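Local coordinates for protein beta-lactamase (Klebsiella pneumoniae, PDB 6K9T) that probably hydrolyses the amide bond of beta-lactam antibiotics to give substituted beta-amino acids, as a class C serine beta-lactamase that confers antibiotic resistance, at residues A[121-126]-A[157-162]. Sequence-based numbering, arbitrary orientation.
Sequences SGLQLF and SNIGTG. With CEF (CEFOTAXIME, C3' cleaved, open, bound form), chain B.
S157 OG donates to Q124 O at 2.7 Å, while the amide N of N158 donates to L125 O at 2.9 Å, so two successive carbonyls of the loop 121-126 are tied to the start of helix 158-171. Serine suits this N-cap because its hydroxyl does two jobs: with OG anti to the backbone N (chi1 179°), it gives its proton to the loop and accepts an almost straight bond from G160 N (3.0 Å, 173°), plus a weak one from I159 N. N158, probably closing the YxN motif begun by Y156, turns its amide to the pocket: N158 ND2 donates to cefotaxime O4 at 3.0 Å and N158 OD1 accepts from K74 NZ, which suits asparagine, whose amide both donates and accepts. The F126 ring lies beside this amide, their planes 64° apart, and presents its edge to O4; L125 CG covers one ring face. Branched aliphatic chains suit the buried side, where L123 CD1 meets I159 CG2 at 4.1 Å; I159 CD1 also touches Q124 CG at 3.7 Å. With the drug bound, both bonds orient the N158 amide, consistent with its bridging drug and K74, probably the SxxK lysine.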
ATOM      1  N   SER A 121      -9.584   5.472  13.853  1.00  7.65           N
ATOM      2  CA  SER A 121     -10.246   6.728  14.243  1.00  7.79           C
ATOM      3  C   SER A 121     -11.757   6.701  14.141  1.00  9.45           C
ATOM      4  O   SER A 121     -12.409   7.383  14.954  1.00 11.67           O
ATOM      5  CB  SER A 121      -9.730   7.933  13.448  1.00  9.30           C
ATOM      6  OG  SER A 121     -10.203   7.905  12.074  1.00  8.10           O
ATOM      7  N   GLY A 122     -12.270   5.892  13.222  1.00  9.25           N
ATOM      8  CA  GLY A 122     -13.706   5.916  12.925  1.00 11.12           C
ATOM      9  C   GLY A 122     -14.093   6.798  11.743  1.00 11.62           C
ATOM     10  O   GLY A 122     -15.290   6.793  11.378  1.00 11.79           O
ATOM     11  N   LEU A 123     -13.167   7.522  11.143  1.00  8.90           N
ATOM     12  CA  LEU A 123     -13.425   8.226   9.878  1.00  9.11           C
ATOM     13  C   LEU A 123     -13.864   7.224   8.813  1.00  8.56           C
ATOM     14  O   LEU A 123     -13.407   6.085   8.794  1.00  8.66           O
ATOM     15  CB  LEU A 123     -12.139   8.948   9.412  1.00  8.41           C
ATOM     16  CG  LEU A 123     -11.892  10.237  10.177  1.00  7.78           C
ATOM     17  CD1 LEU A 123     -10.430  10.660   9.934  1.00  9.87           C
ATOM     18  CD2 LEU A 123     -12.847  11.366   9.674  1.00 10.40           C
ATOM     19  N   GLN A 124     -14.757   7.669   7.931  1.00  8.77           N
ATOM     20  CA  GLN A 124     -15.368   6.781   6.941  1.00  8.94           C
ATOM     21  C   GLN A 124     -14.395   6.438   5.827  1.00  8.69           C
ATOM     22  O   GLN A 124     -13.284   7.007   5.709  1.00  9.71           O
ATOM     23  CB  GLN A 124     -16.629   7.434   6.359  1.00  8.93           C
ATOM     24  CG  GLN A 124     -16.327   8.694   5.502  1.00  9.15           C
ATOM     25  CD  GLN A 124     -17.535   9.293   4.853  1.00 13.85           C
ATOM     26  OE1 GLN A 124     -17.914  10.429   5.139  1.00 22.50           O
ATOM     27  NE2 GLN A 124     -18.136   8.554   3.976  1.00 15.23           N
ATOM     28  N   LEU A 125     -14.753   5.455   5.027  1.00  7.54           N
ATOM     29  CA  LEU A 125     -13.872   5.032   3.945  1.00  8.92           C
ATOM     30  C   LEU A 125     -13.490   6.112   2.941  1.00  9.13           C
ATOM     31  O   LEU A 125     -12.321   6.329   2.661  1.00  8.49           O
ATOM     32  CB  LEU A 125     -14.541   3.869   3.228  1.00  9.63           C
ATOM     33  CG  LEU A 125     -13.798   3.264   2.051  1.00  8.34           C
ATOM     34  CD1 LEU A 125     -12.352   2.875   2.473  1.00 10.72           C
ATOM     35  CD2 LEU A 125     -14.563   2.019   1.614  1.00 12.69           C
ATOM     36  N   PHE A 126     -14.483   6.770   2.347  1.00  9.41           N
ATOM     37  CA  PHE A 126     -14.264   7.701   1.247  1.00 10.56           C
ATOM     38  C   PHE A 126     -14.426   9.146   1.646  1.00 10.86           C
ATOM     39  O   PHE A 126     -15.338   9.503   2.392  1.00 11.90           O
ATOM     40  CB  PHE A 126     -15.226   7.370   0.087  1.00 11.04           C
ATOM     41  CG  PHE A 126     -14.977   6.029  -0.536  1.00 11.16           C
ATOM     42  CD1 PHE A 126     -13.747   5.773  -1.119  1.00 11.99           C
ATOM     43  CD2 PHE A 126     -15.974   5.055  -0.590  1.00 11.75           C
ATOM     44  CE1 PHE A 126     -13.493   4.558  -1.706  1.00 12.14           C
ATOM     45  CE2 PHE A 126     -15.719   3.804  -1.130  1.00 13.82           C
ATOM     46  CZ  PHE A 126     -14.505   3.566  -1.725  1.00 14.45           C
ATOM     47  N   SER A 157      -9.875   3.592   6.118  1.00  6.52           N
ATOM     48  CA  SER A 157     -10.213   4.955   5.758  1.00  6.59           C
ATOM     49  C   SER A 157      -9.177   5.634   4.874  1.00  7.86           C
ATOM     50  O   SER A 157      -8.013   5.788   5.283  1.00  7.92           O
ATOM     51  CB  SER A 157     -10.463   5.796   7.038  1.00  6.52           C
ATOM     52  OG  SER A 157     -10.775   7.153   6.641  1.00  7.99           O
ATOM     53  N   ASN A 158      -9.611   6.138   3.711  1.00  7.54           N
ATOM     54  CA  ASN A 158      -8.737   7.014   2.917  1.00  7.82           C
ATOM     55  C   ASN A 158      -8.533   8.354   3.599  1.00  7.75           C
ATOM     56  O   ASN A 158      -7.484   8.963   3.454  1.00  8.90           O
ATOM     57  CB  ASN A 158      -9.347   7.294   1.524  1.00  7.58           C
ATOM     58  CG  ASN A 158      -9.269   6.125   0.581  1.00 10.33           C
ATOM     59  OD1 ASN A 158      -8.411   5.246   0.703  1.00 11.62           O
ATOM     60  ND2 ASN A 158     -10.095   6.170  -0.470  1.00 15.75           N
ATOM     61  N   ILE A 159      -9.518   8.838   4.355  1.00  7.76           N
ATOM     62  CA  ILE A 159      -9.449  10.146   4.987  1.00  7.99           C
ATOM     63  C   ILE A 159      -8.431  10.077   6.119  1.00  9.57           C
ATOM     64  O   ILE A 159      -7.521  10.931   6.244  1.00  9.30           O
ATOM     65  CB  ILE A 159     -10.786  10.554   5.590  1.00  9.27           C
ATOM     66  CG1 ILE A 159     -11.909  10.432   4.573  1.00 11.39           C
ATOM     67  CG2 ILE A 159     -10.665  12.016   6.123  1.00 11.22           C
ATOM     68  CD1 ILE A 159     -13.280  10.836   5.141  1.00 11.21           C
ATOM     69  N   GLY A 160      -8.494   9.029   6.947  1.00  9.48           N
ATOM     70  CA  GLY A 160      -7.513   8.891   8.036  1.00  8.69           C
ATOM     71  C   GLY A 160      -6.091   8.777   7.494  1.00  8.90           C
ATOM     72  O   GLY A 160      -5.148   9.386   8.036  1.00  8.47           O
ATOM     73  N   THR A 161      -5.937   8.032   6.398  1.00  8.25           N
ATOM     74  CA  THR A 161      -4.615   7.936   5.797  1.00  9.66           C
ATOM     75  C   THR A 161      -4.116   9.283   5.317  1.00  9.60           C
ATOM     76  O   THR A 161      -2.899   9.605   5.448  1.00  9.73           O
ATOM     77  CB  THR A 161      -4.661   6.930   4.627  1.00 10.52           C
ATOM     78  OG1 THR A 161      -5.202   5.692   5.132  1.00 11.57           O
ATOM     79  CG2 THR A 161      -3.217   6.667   4.170  1.00 12.91           C
ATOM     80  N   GLY A 162      -5.017  10.072   4.753  1.00  9.32           N
ATOM     81  CA  GLY A 162      -4.683  11.397   4.298  1.00 10.66           C
ATOM     82  C   GLY A 162      -4.147  12.242   5.436  1.00 10.20           C
ATOM     83  O   GLY A 162      -3.074  12.879   5.315  1.00 10.67           O
TER
HETATM   84  S1  CEF B 401     -11.087   1.596  -1.182  1.00 18.82           S
HETATM   85  C1  CEF B 401     -11.738   0.195  -0.481  1.00 21.57           C
HETATM   86  C2  CEF B 401     -11.799  -1.061  -1.400  1.00 24.14           C
HETATM   87  C3  CEF B 401     -12.534  -2.214  -1.180  1.00 28.82           C
HETATM   88  C4  CEF B 401     -10.566  -1.056  -2.478  1.00 19.77           C
HETATM   89  C5  CEF B 401     -10.307  -2.181  -3.445  1.00 22.23           C
HETATM   90  O1  CEF B 401     -11.243  -2.787  -4.057  1.00 28.68           O
HETATM   91  O2  CEF B 401      -9.100  -2.495  -3.581  1.00 18.68           O
HETATM   92  N1  CEF B 401      -9.561   0.010  -2.533  1.00 18.80           N
HETATM   93  C6  CEF B 401      -9.554   1.041  -1.526  1.00 16.93           C
HETATM   94  C7  CEF B 401      -8.590   2.118  -2.128  1.00 15.20           C
HETATM   95  C8  CEF B 401      -7.299   1.406  -2.125  1.00 15.45           C
HETATM   96  O3  CEF B 401      -6.858   0.846  -3.131  1.00 12.64           O
HETATM   97  N2  CEF B 401      -8.946   2.422  -3.466  1.00 15.06           N
HETATM   98  C9  CEF B 401      -9.772   3.536  -3.674  1.00 19.62           C
HETATM   99  O4  CEF B 401     -10.106   4.221  -2.723  1.00 18.96           O
HETATM  100  C10 CEF B 401     -10.220   3.779  -5.081  1.00 22.78           C
HETATM  101  N3  CEF B 401      -9.945   4.825  -5.785  1.00 28.80           N
HETATM  102  O5  CEF B 401      -9.236   5.839  -5.280  1.00 31.96           O
HETATM  103  C11 CEF B 401      -8.875   6.631  -6.416  1.00 27.84           C
HETATM  104  C12 CEF B 401     -10.986   2.628  -5.680  1.00 21.60           C
HETATM  105  C13 CEF B 401     -11.204   1.300  -5.147  1.00 23.74           C
HETATM  106  S2  CEF B 401     -12.065   0.521  -6.205  1.00 29.51           S
HETATM  107  C14 CEF B 401     -12.272   1.544  -7.390  1.00 27.56           C
HETATM  108  N4  CEF B 401     -12.985   1.286  -8.577  1.00 32.04           N
HETATM  109  N5  CEF B 401     -11.645   2.783  -7.085  1.00 27.47           N